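Local coordinates for histidine kinase (Methanosarcina mazei, PDB 3LI9), which probably acts as a membrane-bound sensor that autophosphorylates on histidine with ATP, this chain being only its extracellular PDC-fold (Cache) sensor domain, at residues Gln53-Ala58 with Ala83-Asp88; Gly74-Tyr79 with Gly168-Leu173; Ser152-Ile157 with Ala164-Val169; Phe218-Ile223 with Val238-Pro243; Gly246-Met251 with Val267-Met272. All blocks are in the same frame, centred on the assembly; numbering follows the deposited sequence.

Interaction 1. Residues Gln53-Ala58 with Ala83-Asp88; sequences QDREEA and AFDGRD
Arg55 leaves the first turn of helix 55-67 and reaches two aspartates of the loop 83-88, making a small salt-bridge network. Its chain is extended from CG to NE (chi2 and chi3 both -175°), which carries the guanidinium to the loop. It grips Asp85 side-on: NE donates to Asp85 OD2 at 2.9 Å and NH2 to Asp85 OD1 at 2.9 Å, both bonds nearly straight. The oxygens lie close to the guanidinium plane, yet the two flat groups are turned 37° apart, and NE meets OD2 from above the carboxylate plane while NH2 comes to the syn side of OD1. The same NH2 bonds Asp88 OD1 at 2.8 Å, on the anti side of a carboxylate that stands almost perpendicular to the guanidinium.

Within the loop, Arg87 N reaches Asp85 OD1 at 2.9 Å from the face opposite Arg55 NH2, closing an Asx turn. Asp54 N-caps the helix, its OD1 accepting from Glu57 N.

The apolar part belongs to Phe84. Its CE2 lies 3.5 Å from Arg55 CG as the two side chains slide past each other in opposite directions, and its CZ is 4.1 Å from Ala58 CB. Phe103 and Tyr79 also pack on this ring.

With NH1 bonded to Gly101 O and His97, the buried guanidinium is fixed in rotation, and the carboxylates of Asp85 and Asp88 probably offset its charge.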
# COMPACT_ATOMS: atom_id res chain seq x y z
N GLN A 53 -25.24 15.22 4.82
CA GLN A 53 -24.43 15.92 5.77
C GLN A 53 -24.66 15.38 7.20
O GLN A 53 -24.69 16.13 8.15
CB GLN A 53 -24.70 17.45 5.64
CG GLN A 53 -24.07 17.94 4.38
CD GLN A 53 -24.40 19.39 4.09
OE1 GLN A 53 -24.01 19.91 3.05
NE2 GLN A 53 -25.13 20.06 5.02
N ASP A 54 -24.76 14.05 7.33
CA ASP A 54 -25.13 13.42 8.62
C ASP A 54 -23.85 12.70 9.11
O ASP A 54 -23.41 11.70 8.49
CB ASP A 54 -26.28 12.43 8.38
CG ASP A 54 -26.76 11.73 9.65
OD1 ASP A 54 -25.97 11.52 10.60
OD2 ASP A 54 -27.94 11.23 9.71
N ARG A 55 -23.20 13.27 10.14
CA ARG A 55 -21.88 12.69 10.53
C ARG A 55 -22.02 11.32 11.10
O ARG A 55 -21.14 10.44 10.81
CB ARG A 55 -21.14 13.61 11.56
CG ARG A 55 -20.72 14.90 10.89
CD ARG A 55 -19.86 15.79 11.87
NE ARG A 55 -19.56 17.10 11.22
CZ ARG A 55 -18.42 17.78 11.38
NH1 ARG A 55 -17.39 17.24 12.05
NH2 ARG A 55 -18.27 18.99 10.81
N GLU A 56 -23.10 11.05 11.85
CA GLU A 56 -23.26 9.71 12.45
C GLU A 56 -23.52 8.67 11.37
O GLU A 56 -22.96 7.58 11.43
CB GLU A 56 -24.48 9.64 13.41
CG GLU A 56 -24.36 10.53 14.65
CD GLU A 56 -23.34 9.99 15.68
OE1 GLU A 56 -23.06 8.77 15.65
OE2 GLU A 56 -22.84 10.80 16.51
N GLU A 57 -24.25 9.05 10.33
CA GLU A 57 -24.51 8.10 9.25
C GLU A 57 -23.19 7.84 8.46
O GLU A 57 -22.93 6.70 8.05
CB GLU A 57 -25.58 8.65 8.29
CG GLU A 57 -25.85 7.71 7.13
CD GLU A 57 -27.16 8.06 6.41
OE1 GLU A 57 -27.10 8.90 5.55
OE2 GLU A 57 -28.21 7.59 6.83
N ALA A 58 -22.40 8.89 8.20
CA ALA A 58 -21.16 8.69 7.48
C ALA A 58 -20.19 7.80 8.31
O ALA A 58 -19.48 6.94 7.74
CB ALA A 58 -20.51 10.01 7.10
N ALA A 83 -15.97 21.61 5.24
CA ALA A 83 -16.25 21.04 3.86
C ALA A 83 -17.27 19.89 3.85
O ALA A 83 -17.85 19.57 2.79
CB ALA A 83 -14.98 20.73 3.04
N PHE A 84 -17.51 19.25 4.99
CA PHE A 84 -18.49 18.18 5.04
C PHE A 84 -19.89 18.75 5.18
O PHE A 84 -20.82 18.29 4.49
CB PHE A 84 -18.24 17.24 6.26
CG PHE A 84 -19.26 16.12 6.35
CD1 PHE A 84 -19.19 15.05 5.41
CD2 PHE A 84 -20.21 16.09 7.34
CE1 PHE A 84 -20.14 14.04 5.45
CE2 PHE A 84 -21.16 15.06 7.46
CZ PHE A 84 -21.10 14.02 6.51
N ASP A 85 -20.06 19.73 6.08
CA ASP A 85 -21.39 20.18 6.47
C ASP A 85 -21.50 21.63 6.94
O ASP A 85 -22.55 22.03 7.39
CB ASP A 85 -22.01 19.25 7.51
CG ASP A 85 -21.23 19.23 8.88
OD1 ASP A 85 -20.30 20.01 9.05
OD2 ASP A 85 -21.65 18.48 9.80
N GLY A 86 -20.42 22.38 6.84
CA GLY A 86 -20.38 23.78 7.26
C GLY A 86 -20.51 23.95 8.77
O GLY A 86 -20.72 25.09 9.24
N ARG A 87 -20.35 22.86 9.55
CA ARG A 87 -20.70 22.91 10.99
C ARG A 87 -19.61 22.36 11.95
O ARG A 87 -19.93 21.82 12.98
CB ARG A 87 -22.02 22.20 11.25
CG ARG A 87 -23.27 22.94 10.61
CD ARG A 87 -24.59 22.51 11.28
NE ARG A 87 -24.69 21.06 11.48
CZ ARG A 87 -24.71 20.42 12.67
NH1 ARG A 87 -24.64 21.08 13.83
NH2 ARG A 87 -24.78 19.09 12.71
N ASP A 88 -18.37 22.57 11.60
CA ASP A 88 -17.25 22.07 12.40
C ASP A 88 -17.37 22.62 13.81
O ASP A 88 -16.96 22.00 14.76
CB ASP A 88 -15.89 22.46 11.83
CG ASP A 88 -15.49 21.70 10.59
OD1 ASP A 88 -16.27 20.86 10.12
OD2 ASP A 88 -14.46 21.98 10.03

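Interaction 2. Residues Gly74-Tyr79 with Gly168-Leu173; sequences GVYLGY and GVDVPL
Gly74 to Tyr76 pair with Gly168 to Asp170 through three backbone hydrogen bonds. Asp170 N donates to Gly74 O at 2.9 Å; Tyr76 and Gly168 bond each other both ways, Tyr76 N to Gly168 O at 3.0 Å and Gly168 N to Tyr76 O at 2.9 Å. The strand axes run antiparallel, at 161°. Between these hydrogen-bonded pairs sits the non-hydrogen-bonded pair Val75-Val169, where Val169 CA brings its hydrogen to Gly74 O.

The main side-chain contact is a CH-pi one. Tyr76 CG stands between its backbone N and carbonyl carbon (chi1 53°), which starts the ring off over the neighbouring strand, and Gly168 CA lies 3.7 Å from the ring centroid, over the face. A CB on Gly168 would run into Tyr76 CZ, and the bare glycine is what lets the ring lie this close.

At the ring's edge Asp170 OD1 comes 3.3 Å from the carbon Tyr76 CE2, the carboxylate plane turned 53° from the ring. Asp170 itself is held by Tyr106 OH on OD2, while Tyr76 OH lies next to Asp154 OD1, in a bond whose length is too short to be trusted in detail. On the other face of the sheet Val75 CG2 and Val169 CG1 touch loosely at 4.3 Å, and Val75 packs on helices 13-48 and 55-67.

A buffer molecule, probably from the crystallisation liquor, bonds Asp170 OD2 and weakly Tyr76 OH, consistent with these residues lining the ligand pocket of a PAS-like sensor domain of the PDC fold.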
# COMPACT_ATOMS: atom_id res chain seq x y z
N GLY A 74 -8.52 -0.26 8.63
CA GLY A 74 -9.03 1.05 8.88
C GLY A 74 -9.77 1.54 7.64
O GLY A 74 -9.43 1.23 6.51
N VAL A 75 -10.79 2.35 7.89
CA VAL A 75 -11.48 3.06 6.80
C VAL A 75 -11.76 4.46 7.38
O VAL A 75 -12.13 4.63 8.55
CB VAL A 75 -12.86 2.41 6.44
CG1 VAL A 75 -13.61 3.20 5.27
CG2 VAL A 75 -12.68 0.96 6.03
N TYR A 76 -11.53 5.47 6.53
CA TYR A 76 -11.59 6.82 7.07
C TYR A 76 -12.02 7.86 6.07
O TYR A 76 -11.91 7.67 4.85
CB TYR A 76 -10.27 7.19 7.74
CG TYR A 76 -9.04 7.00 6.86
CD1 TYR A 76 -8.62 8.01 6.03
CD2 TYR A 76 -8.38 5.74 6.80
CE1 TYR A 76 -7.48 7.86 5.19
CE2 TYR A 76 -7.29 5.57 5.98
CZ TYR A 76 -6.84 6.62 5.19
OH TYR A 76 -5.74 6.39 4.42
N LEU A 77 -12.43 9.03 6.61
CA LEU A 77 -12.73 10.18 5.78
C LEU A 77 -11.99 11.36 6.48
O LEU A 77 -11.85 11.36 7.74
CB LEU A 77 -14.24 10.49 5.87
CG LEU A 77 -15.10 9.39 5.23
CD1 LEU A 77 -16.59 9.67 5.61
CD2 LEU A 77 -14.94 9.37 3.72
N GLY A 78 -11.45 12.29 5.69
CA GLY A 78 -10.85 13.47 6.34
C GLY A 78 -11.25 14.67 5.45
O GLY A 78 -11.03 14.64 4.27
N TYR A 79 -11.88 15.69 6.04
CA TYR A 79 -12.37 16.85 5.27
C TYR A 79 -11.62 18.16 5.63
O TYR A 79 -11.09 18.32 6.72
CB TYR A 79 -13.81 17.07 5.57
CG TYR A 79 -14.72 16.09 4.84
CD1 TYR A 79 -14.90 14.78 5.31
CD2 TYR A 79 -15.40 16.49 3.66
CE1 TYR A 79 -15.77 13.90 4.60
CE2 TYR A 79 -16.26 15.60 2.97
CZ TYR A 79 -16.41 14.33 3.46
OH TYR A 79 -17.33 13.47 2.82
N GLY A 168 -10.23 7.05 2.56
CA GLY A 168 -9.09 6.15 2.53
C GLY A 168 -9.32 4.84 3.21
O GLY A 168 -10.22 4.71 3.98
N VAL A 169 -8.50 3.84 2.85
CA VAL A 169 -8.45 2.59 3.60
C VAL A 169 -7.01 2.18 3.93
O VAL A 169 -6.06 2.48 3.14
CB VAL A 169 -9.12 1.43 2.81
CG1 VAL A 169 -10.56 1.84 2.40
CG2 VAL A 169 -8.32 1.14 1.52
N ASP A 170 -6.87 1.56 5.12
CA ASP A 170 -5.56 1.02 5.58
C ASP A 170 -5.57 -0.47 5.41
O ASP A 170 -6.51 -1.13 5.82
CB ASP A 170 -5.34 1.35 7.06
CG ASP A 170 -5.02 2.81 7.32
OD1 ASP A 170 -4.67 3.55 6.38
OD2 ASP A 170 -5.06 3.22 8.49
N VAL A 171 -4.51 -0.97 4.79
CA VAL A 171 -4.44 -2.38 4.39
C VAL A 171 -3.21 -3.05 5.07
O VAL A 171 -2.10 -2.73 4.69
CB VAL A 171 -4.29 -2.48 2.89
CG1 VAL A 171 -4.30 -3.99 2.38
CG2 VAL A 171 -5.58 -1.80 2.19
N PRO A 172 -3.40 -3.98 5.98
CA PRO A 172 -2.21 -4.69 6.60
C PRO A 172 -1.55 -5.53 5.52
O PRO A 172 -2.21 -6.12 4.62
CB PRO A 172 -2.82 -5.72 7.62
CG PRO A 172 -4.20 -5.06 7.92
CD PRO A 172 -4.68 -4.31 6.65
N LEU A 173 -0.23 -5.62 5.60
CA LEU A 173 0.52 -6.35 4.60
C LEU A 173 1.20 -7.62 5.12
O LEU A 173 1.96 -8.28 4.37
CB LEU A 173 1.64 -5.46 4.04
CG LEU A 173 1.14 -4.20 3.30
CD1 LEU A 173 2.27 -3.13 3.07
CD2 LEU A 173 0.43 -4.65 2.03

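Interaction 3. Residues Ser152-Ile157 with Ala164-Val169; sequences SYDSPI and AGIAGV
Tyr153 and Val169 open a run of antiparallel pairing in which the two strand axes make an angle of 151°. Tyr153-Val169 and Ser155-Ala167 are hydrogen-bonded pairs, Ser155 N donating to Ala167 O at 2.8 Å; Asp154-Gly168 and Pro156-Ile166 are non-hydrogen-bonded. At the far end Ile157 faces both Ala164 and Gly165, a classic beta bulge: Ile157 N bonds Gly165 O at 2.8 Å and Ala164 N bonds Ile157 O at 2.8 Å.

Ile157 CD1 is anti to CA (chi2 174°), which lays it across the neighbouring strand, 3.5 Å from Ile166 O, while Ile157 CG2 touches Ala164 CB at 4.3 Å. An alanine here would probably leave a gap beside the bulge, with Ala164 CB and the Ile166 carbonyl losing their apolar cover. On the same face Val169 CG2 meets Tyr153 CB at 3.9 Å. On the opposite face Asp154 and Ile166 lie side by side, Asp154 OD1 3.8 Å from Ile166 CD1; the oxygen's polar partner is Tyr76 OH, doubtfully close.

This pairing joins the hairpin of strands 148-159 and 162-172. Pro156, which has no N-H to give, falls at a non-hydrogen-bonded position, where its nitrogen points away from the partner strand, so the proline costs the hairpin no bond.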
# COMPACT_ATOMS: atom_id res chain seq x y z
N SER A 152 -1.58 2.59 2.89
CA SER A 152 -2.86 3.29 2.82
C SER A 152 -3.20 3.67 1.40
O SER A 152 -2.32 4.14 0.68
CB SER A 152 -2.71 4.62 3.65
OG SER A 152 -4.00 5.14 3.83
N TYR A 153 -4.46 3.51 1.04
CA TYR A 153 -4.96 3.95 -0.27
C TYR A 153 -5.85 5.17 -0.00
O TYR A 153 -6.74 5.09 0.84
CB TYR A 153 -5.87 2.88 -0.89
CG TYR A 153 -5.19 1.56 -1.27
CD1 TYR A 153 -4.89 1.28 -2.61
CD2 TYR A 153 -4.83 0.62 -0.29
CE1 TYR A 153 -4.29 0.09 -2.96
CE2 TYR A 153 -4.17 -0.58 -0.64
CZ TYR A 153 -3.93 -0.81 -2.00
OH TYR A 153 -3.30 -1.99 -2.36
N ASP A 154 -5.68 6.25 -0.76
CA ASP A 154 -6.46 7.46 -0.47
C ASP A 154 -6.97 8.05 -1.76
O ASP A 154 -6.23 8.15 -2.72
CB ASP A 154 -5.61 8.50 0.26
CG ASP A 154 -5.04 7.95 1.54
OD1 ASP A 154 -5.80 7.95 2.53
OD2 ASP A 154 -3.88 7.40 1.56
N SER A 155 -8.21 8.49 -1.74
CA SER A 155 -8.80 9.13 -2.96
C SER A 155 -9.42 10.45 -2.60
O SER A 155 -10.05 10.60 -1.56
CB SER A 155 -9.97 8.28 -3.52
OG SER A 155 -9.52 7.07 -4.06
N PRO A 156 -9.18 11.47 -3.45
CA PRO A 156 -9.74 12.76 -3.18
C PRO A 156 -11.26 12.81 -3.40
O PRO A 156 -11.77 12.20 -4.34
CB PRO A 156 -8.97 13.69 -4.19
CG PRO A 156 -8.69 12.76 -5.37
CD PRO A 156 -8.34 11.43 -4.68
N ILE A 157 -11.93 13.63 -2.57
CA ILE A 157 -13.40 13.89 -2.62
C ILE A 157 -13.52 15.28 -3.22
O ILE A 157 -13.00 16.25 -2.64
CB ILE A 157 -13.97 13.97 -1.25
CG1 ILE A 157 -13.80 12.56 -0.55
CG2 ILE A 157 -15.44 14.32 -1.31
CD1 ILE A 157 -14.25 12.61 1.04
N ALA A 164 -12.41 18.62 -1.36
CA ALA A 164 -13.09 18.75 -0.07
C ALA A 164 -12.45 17.89 1.03
O ALA A 164 -12.72 18.11 2.23
CB ALA A 164 -14.56 18.39 -0.16
N GLY A 165 -11.66 16.89 0.63
CA GLY A 165 -11.17 15.91 1.64
C GLY A 165 -10.79 14.65 0.91
O GLY A 165 -10.58 14.62 -0.31
N ILE A 166 -10.60 13.60 1.69
CA ILE A 166 -10.13 12.32 1.17
C ILE A 166 -11.02 11.19 1.79
O ILE A 166 -11.63 11.32 2.90
CB ILE A 166 -8.66 11.96 1.52
CG1 ILE A 166 -8.52 11.87 3.05
CG2 ILE A 166 -7.63 12.99 0.87
CD1 ILE A 166 -7.20 11.34 3.53
N ALA A 167 -11.05 10.06 1.09
CA ALA A 167 -11.59 8.83 1.67
C ALA A 167 -10.41 7.86 1.53
O ALA A 167 -9.75 7.83 0.50
CB ALA A 167 -12.81 8.27 0.88
N GLY A 168 -10.23 7.05 2.56
CA GLY A 168 -9.09 6.15 2.53
C GLY A 168 -9.32 4.84 3.21
O GLY A 168 -10.22 4.71 3.98
N VAL A 169 -8.50 3.84 2.85
CA VAL A 169 -8.45 2.59 3.60
C VAL A 169 -7.01 2.18 3.93
O VAL A 169 -6.06 2.48 3.14
CB VAL A 169 -9.12 1.43 2.81
CG1 VAL A 169 -10.56 1.84 2.40
CG2 VAL A 169 -8.32 1.14 1.52

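Interaction 4. Residues Phe218-Ile223 with Val238-Pro243; sequences FDVEEI and VEIKDP
Ile240 meets the start of helix 221-231 with both of its branches. Its CG2 lies 3.8 Å from Val220 CG1, the two side chains crossing at about a right angle. Ile223 also crosses it at about a right angle: Ile240 CG1 is anti to the carbonyl carbon (chi1 -49°), and the extended chain beyond carries CD1, the end of the other branch, to 3.5 Å from Ile223 CG1, with Ile223 CD1 a little farther off. Between these two contacts the methylene Ile240 CG1 rests 3.9 Å from Glu222 CB.

Glu222 points toward the strand and uses its aliphatic part. The same CB is 3.9 Å from Val238 CB, so it sits against Val238 as well as Ile240. With chi1 at -69°, Glu222 CG lies 3.5 Å from Glu239 O. Val238 completes the row, its CG1 3.6 Å from Glu222 O. An alanine in place of Ile240 would probably open a gap under the helix start, leaving Val220 CG1 and Ile223 CG1 without their partner and free to shift.

Strand 236-241 is an outermost strand of the four-stranded sheet, bonded on its inner side to strand 248-256. Glu239 points away from the helix; its carboxylate bonds Tyr15 and Lys269.

Every contact between the two segments is carbon against carbon or carbon against a carbonyl oxygen. The helix start is therefore held to the strand by the fit of methyl and methylene groups at a partly exposed surface, with no polar bond between them to set its direction.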
# COMPACT_ATOMS: atom_id res chain seq x y z
N PHE A 218 21.75 -2.04 -0.83
CA PHE A 218 22.74 -3.09 -1.05
C PHE A 218 23.92 -2.53 -1.81
O PHE A 218 23.76 -1.75 -2.75
CB PHE A 218 22.15 -4.25 -1.84
CG PHE A 218 21.21 -5.14 -1.00
CD1 PHE A 218 21.53 -6.43 -0.70
CD2 PHE A 218 19.99 -4.64 -0.59
CE1 PHE A 218 20.65 -7.24 0.09
CE2 PHE A 218 19.12 -5.40 0.18
CZ PHE A 218 19.45 -6.68 0.52
N ASP A 219 25.12 -2.88 -1.37
CA ASP A 219 26.33 -2.39 -2.06
C ASP A 219 26.64 -3.29 -3.19
O ASP A 219 27.68 -3.92 -3.19
CB ASP A 219 27.54 -2.46 -1.13
CG ASP A 219 27.39 -1.61 0.06
OD1 ASP A 219 26.97 -0.43 -0.11
OD2 ASP A 219 27.68 -2.12 1.16
N VAL A 220 25.74 -3.37 -4.18
CA VAL A 220 25.87 -4.28 -5.31
C VAL A 220 25.25 -3.54 -6.49
O VAL A 220 24.06 -3.18 -6.45
CB VAL A 220 25.12 -5.62 -5.11
CG1 VAL A 220 25.26 -6.57 -6.33
CG2 VAL A 220 25.61 -6.31 -3.81
N GLU A 221 26.08 -3.25 -7.50
CA GLU A 221 25.68 -2.46 -8.62
C GLU A 221 24.38 -3.02 -9.26
O GLU A 221 23.46 -2.24 -9.52
CB GLU A 221 26.84 -2.41 -9.69
CG GLU A 221 26.58 -1.58 -10.95
CD GLU A 221 26.54 -0.10 -10.63
OE1 GLU A 221 26.11 0.21 -9.52
OE2 GLU A 221 26.98 0.77 -11.45
N GLU A 222 24.31 -4.30 -9.52
CA GLU A 222 23.14 -4.83 -10.18
C GLU A 222 21.84 -4.63 -9.37
O GLU A 222 20.78 -4.48 -9.96
CB GLU A 222 23.34 -6.30 -10.46
CG GLU A 222 24.41 -6.53 -11.54
CD GLU A 222 25.85 -6.39 -10.97
OE1 GLU A 222 26.06 -6.15 -9.74
OE2 GLU A 222 26.79 -6.54 -11.78
N ILE A 223 21.92 -4.72 -8.05
CA ILE A 223 20.70 -4.56 -7.21
C ILE A 223 20.27 -3.13 -7.17
O ILE A 223 19.07 -2.83 -7.26
CB ILE A 223 20.95 -5.12 -5.75
CG1 ILE A 223 21.19 -6.60 -5.79
CG2 ILE A 223 19.72 -4.92 -4.93
CD1 ILE A 223 21.47 -7.24 -4.40
N VAL A 238 18.32 -8.94 -13.51
CA VAL A 238 19.79 -8.68 -13.36
C VAL A 238 20.48 -9.95 -12.96
O VAL A 238 19.90 -10.80 -12.32
CB VAL A 238 20.12 -7.57 -12.35
CG1 VAL A 238 19.69 -6.24 -12.89
CG2 VAL A 238 19.53 -7.91 -10.92
N GLU A 239 21.77 -10.12 -13.33
CA GLU A 239 22.53 -11.30 -12.95
C GLU A 239 23.64 -10.88 -12.00
O GLU A 239 24.30 -9.91 -12.26
CB GLU A 239 23.21 -11.90 -14.17
CG GLU A 239 22.17 -12.18 -15.23
CD GLU A 239 22.52 -13.35 -16.12
OE1 GLU A 239 23.57 -14.00 -15.89
OE2 GLU A 239 21.71 -13.63 -17.05
N ILE A 240 23.76 -11.59 -10.90
CA ILE A 240 24.66 -11.13 -9.81
C ILE A 240 25.62 -12.23 -9.43
O ILE A 240 25.20 -13.29 -9.04
CB ILE A 240 23.86 -10.78 -8.57
CG1 ILE A 240 22.67 -9.86 -8.94
CG2 ILE A 240 24.75 -10.16 -7.49
CD1 ILE A 240 21.77 -9.49 -7.74
N LYS A 241 26.92 -12.03 -9.58
CA LYS A 241 27.78 -13.18 -9.28
C LYS A 241 28.35 -12.99 -7.88
O LYS A 241 28.84 -11.91 -7.57
CB LYS A 241 28.89 -13.28 -10.32
CG LYS A 241 29.95 -14.30 -9.95
CD LYS A 241 31.10 -14.21 -10.91
CE LYS A 241 32.10 -15.36 -10.80
NZ LYS A 241 33.26 -15.08 -11.75
N ASP A 242 28.25 -13.98 -7.03
CA ASP A 242 28.65 -13.81 -5.66
C ASP A 242 30.14 -14.07 -5.64
O ASP A 242 30.55 -15.17 -6.02
CB ASP A 242 27.92 -14.82 -4.77
CG ASP A 242 28.24 -14.66 -3.27
OD1 ASP A 242 29.44 -14.76 -2.87
OD2 ASP A 242 27.30 -14.40 -2.48
N PRO A 243 30.98 -13.08 -5.24
CA PRO A 243 32.42 -13.39 -5.37
C PRO A 243 32.96 -14.30 -4.26
O PRO A 243 34.07 -14.79 -4.38
CB PRO A 243 33.09 -12.00 -5.32
CG PRO A 243 32.15 -11.17 -4.45
CD PRO A 243 30.74 -11.70 -4.76

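Interaction 5. Residues Gly246-Met251 with Val267-Met272; sequences GKTVIM and VPKEEM
Ile250 and Val267 form a hydrogen-bonded pair in the beta hairpin of strands 248-256 and 261-268, whose second strand runs straight into the short helix 269-272. This end is the tight one. Ile250 N donates to Val267 O at 2.7 Å and Val267 N to Ile250 O at 2.9 Å, both nearly straight. Ile250 CG1 is anti to the carbonyl carbon (chi1 -60°), and its terminal CD1 reaches the helix, 3.7 Å from CE of the selenomethionine Met272, which it crosses at about a right angle, and 4.0 Å from Lys269 CB. Tyr15 of helix 13-48 touches Ile250, Lys269 and Met272, making this the buried flank.

Toward the hairpin's open ends the packing is looser and partly exposed. Val249 CG1 stands 4.0 Å from Pro268 CA on the other face of the sheet. Thr248 and Lys269 lie side by side, pointing the same way, with Thr248 CG2 4.0 Å from Lys269 CD; the extended lysine carries NZ on to a salt bridge with Glu239 of the adjoining strand.

Pro268 is the N-cap of the helix, and just past it the first helical nitrogen still bonds back to the strand: Lys269 N donates to Thr248 O at 3.0 Å, arriving from 35° above the carbonyl plane.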
# COMPACT_ATOMS: atom_id res chain seq x y z
N GLY A 246 31.26 -17.87 -5.89
CA GLY A 246 31.35 -17.98 -7.34
C GLY A 246 30.05 -18.16 -8.13
O GLY A 246 30.05 -18.13 -9.36
N LYS A 247 28.93 -18.35 -7.43
CA LYS A 247 27.62 -18.60 -8.10
C LYS A 247 26.88 -17.33 -8.53
O LYS A 247 27.06 -16.24 -7.93
CB LYS A 247 26.75 -19.42 -7.15
CG LYS A 247 27.40 -20.73 -6.83
CD LYS A 247 26.66 -21.50 -5.77
CE LYS A 247 26.11 -20.60 -4.68
NZ LYS A 247 25.76 -21.38 -3.45
N THR A 248 26.10 -17.46 -9.61
CA THR A 248 25.36 -16.34 -10.17
C THR A 248 23.90 -16.64 -9.79
O THR A 248 23.47 -17.81 -9.76
CB THR A 248 25.60 -16.18 -11.71
OG1 THR A 248 26.99 -15.88 -11.96
CG2 THR A 248 24.78 -15.02 -12.32
N VAL A 249 23.21 -15.59 -9.33
CA VAL A 249 21.75 -15.71 -9.10
C VAL A 249 21.20 -14.67 -10.03
O VAL A 249 21.84 -13.65 -10.30
CB VAL A 249 21.21 -15.40 -7.61
CG1 VAL A 249 21.59 -16.55 -6.62
CG2 VAL A 249 21.70 -14.09 -7.12
N ILE A 250 20.00 -14.92 -10.54
CA ILE A 250 19.37 -13.94 -11.37
C ILE A 250 18.16 -13.44 -10.57
O ILE A 250 17.47 -14.28 -10.02
CB ILE A 250 18.84 -14.61 -12.63
CG1 ILE A 250 20.01 -15.27 -13.39
CG2 ILE A 250 18.26 -13.55 -13.59
CD1 ILE A 250 19.53 -16.35 -14.25
N MSE A 251 17.97 -12.14 -10.54
CA MSE A 251 16.78 -11.58 -9.85
C MSE A 251 15.88 -11.11 -11.01
O MSE A 251 16.26 -10.16 -11.75
CB MSE A 251 17.29 -10.50 -8.92
CG MSE A 251 16.42 -9.35 -8.68
SE MSE A 251 17.23 -8.20 -7.31
CE MSE A 251 18.04 -9.53 -6.34
N VAL A 267 16.62 -16.62 -8.52
CA VAL A 267 16.83 -17.96 -9.03
C VAL A 267 18.34 -18.17 -9.24
O VAL A 267 18.96 -17.37 -9.96
CB VAL A 267 16.25 -18.10 -10.43
CG1 VAL A 267 16.38 -19.51 -10.88
CG2 VAL A 267 14.75 -17.74 -10.50
N PRO A 268 18.88 -19.22 -8.67
CA PRO A 268 20.28 -19.60 -8.87
C PRO A 268 20.43 -20.03 -10.32
O PRO A 268 19.72 -20.95 -10.78
CB PRO A 268 20.45 -20.79 -7.94
CG PRO A 268 19.35 -20.68 -6.95
CD PRO A 268 18.20 -20.15 -7.75
N LYS A 269 21.30 -19.36 -11.05
CA LYS A 269 21.42 -19.58 -12.47
C LYS A 269 21.74 -21.02 -12.80
O LYS A 269 21.16 -21.60 -13.73
CB LYS A 269 22.49 -18.68 -13.06
CG LYS A 269 22.68 -18.84 -14.58
CD LYS A 269 23.49 -17.63 -15.12
CE LYS A 269 23.51 -17.58 -16.66
NZ LYS A 269 24.28 -16.36 -17.21
N GLU A 270 22.66 -21.61 -12.05
CA GLU A 270 23.01 -22.99 -12.33
C GLU A 270 21.82 -23.98 -12.17
O GLU A 270 21.73 -25.00 -12.88
CB GLU A 270 24.23 -23.42 -11.51
CG GLU A 270 24.25 -24.90 -11.28
CD GLU A 270 25.16 -25.29 -10.13
OE1 GLU A 270 26.18 -24.60 -9.93
OE2 GLU A 270 24.86 -26.30 -9.44
N GLU A 271 20.89 -23.68 -11.28
CA GLU A 271 19.70 -24.51 -11.17
C GLU A 271 18.76 -24.33 -12.36
O GLU A 271 18.02 -25.23 -12.73
CB GLU A 271 18.95 -24.16 -9.90
CG GLU A 271 19.71 -24.52 -8.66
CD GLU A 271 19.00 -24.12 -7.36
OE1 GLU A 271 17.75 -23.95 -7.35
OE2 GLU A 271 19.71 -23.97 -6.34
N MSE A 272 18.77 -23.13 -12.92
CA MSE A 272 17.76 -22.71 -13.92
C MSE A 272 18.15 -23.35 -15.23
O MSE A 272 17.30 -23.77 -16.04
CB MSE A 272 17.74 -21.18 -14.08
CG MSE A 272 16.39 -20.57 -14.45
SE MSE A 272 16.46 -18.79 -15.26
CE MSE A 272 18.01 -18.91 -16.48

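In the fold
The five contacts fall into two groups on opposite sides of the chain's centre. Interactions 2 and 3 share strand 162-172, between strands 74-79 and 148-159 in one antiparallel sheet; their centres are 8 Å apart. Interaction 1 lies at the outer end of the same half, its centre 16 to 18 Å from theirs. Along the chain its segments alternate with those of interaction 2, and interaction 3 opens after it has closed. Interactions 4 and 5 come last and meet in the second, four-stranded sheet, their centres 12 Å apart. About 17 Å separates the nearest atoms of interactions 2 and 4. This matches a sensor domain with two PAS-like halves strung along helix 13-48, which touches contacts in both.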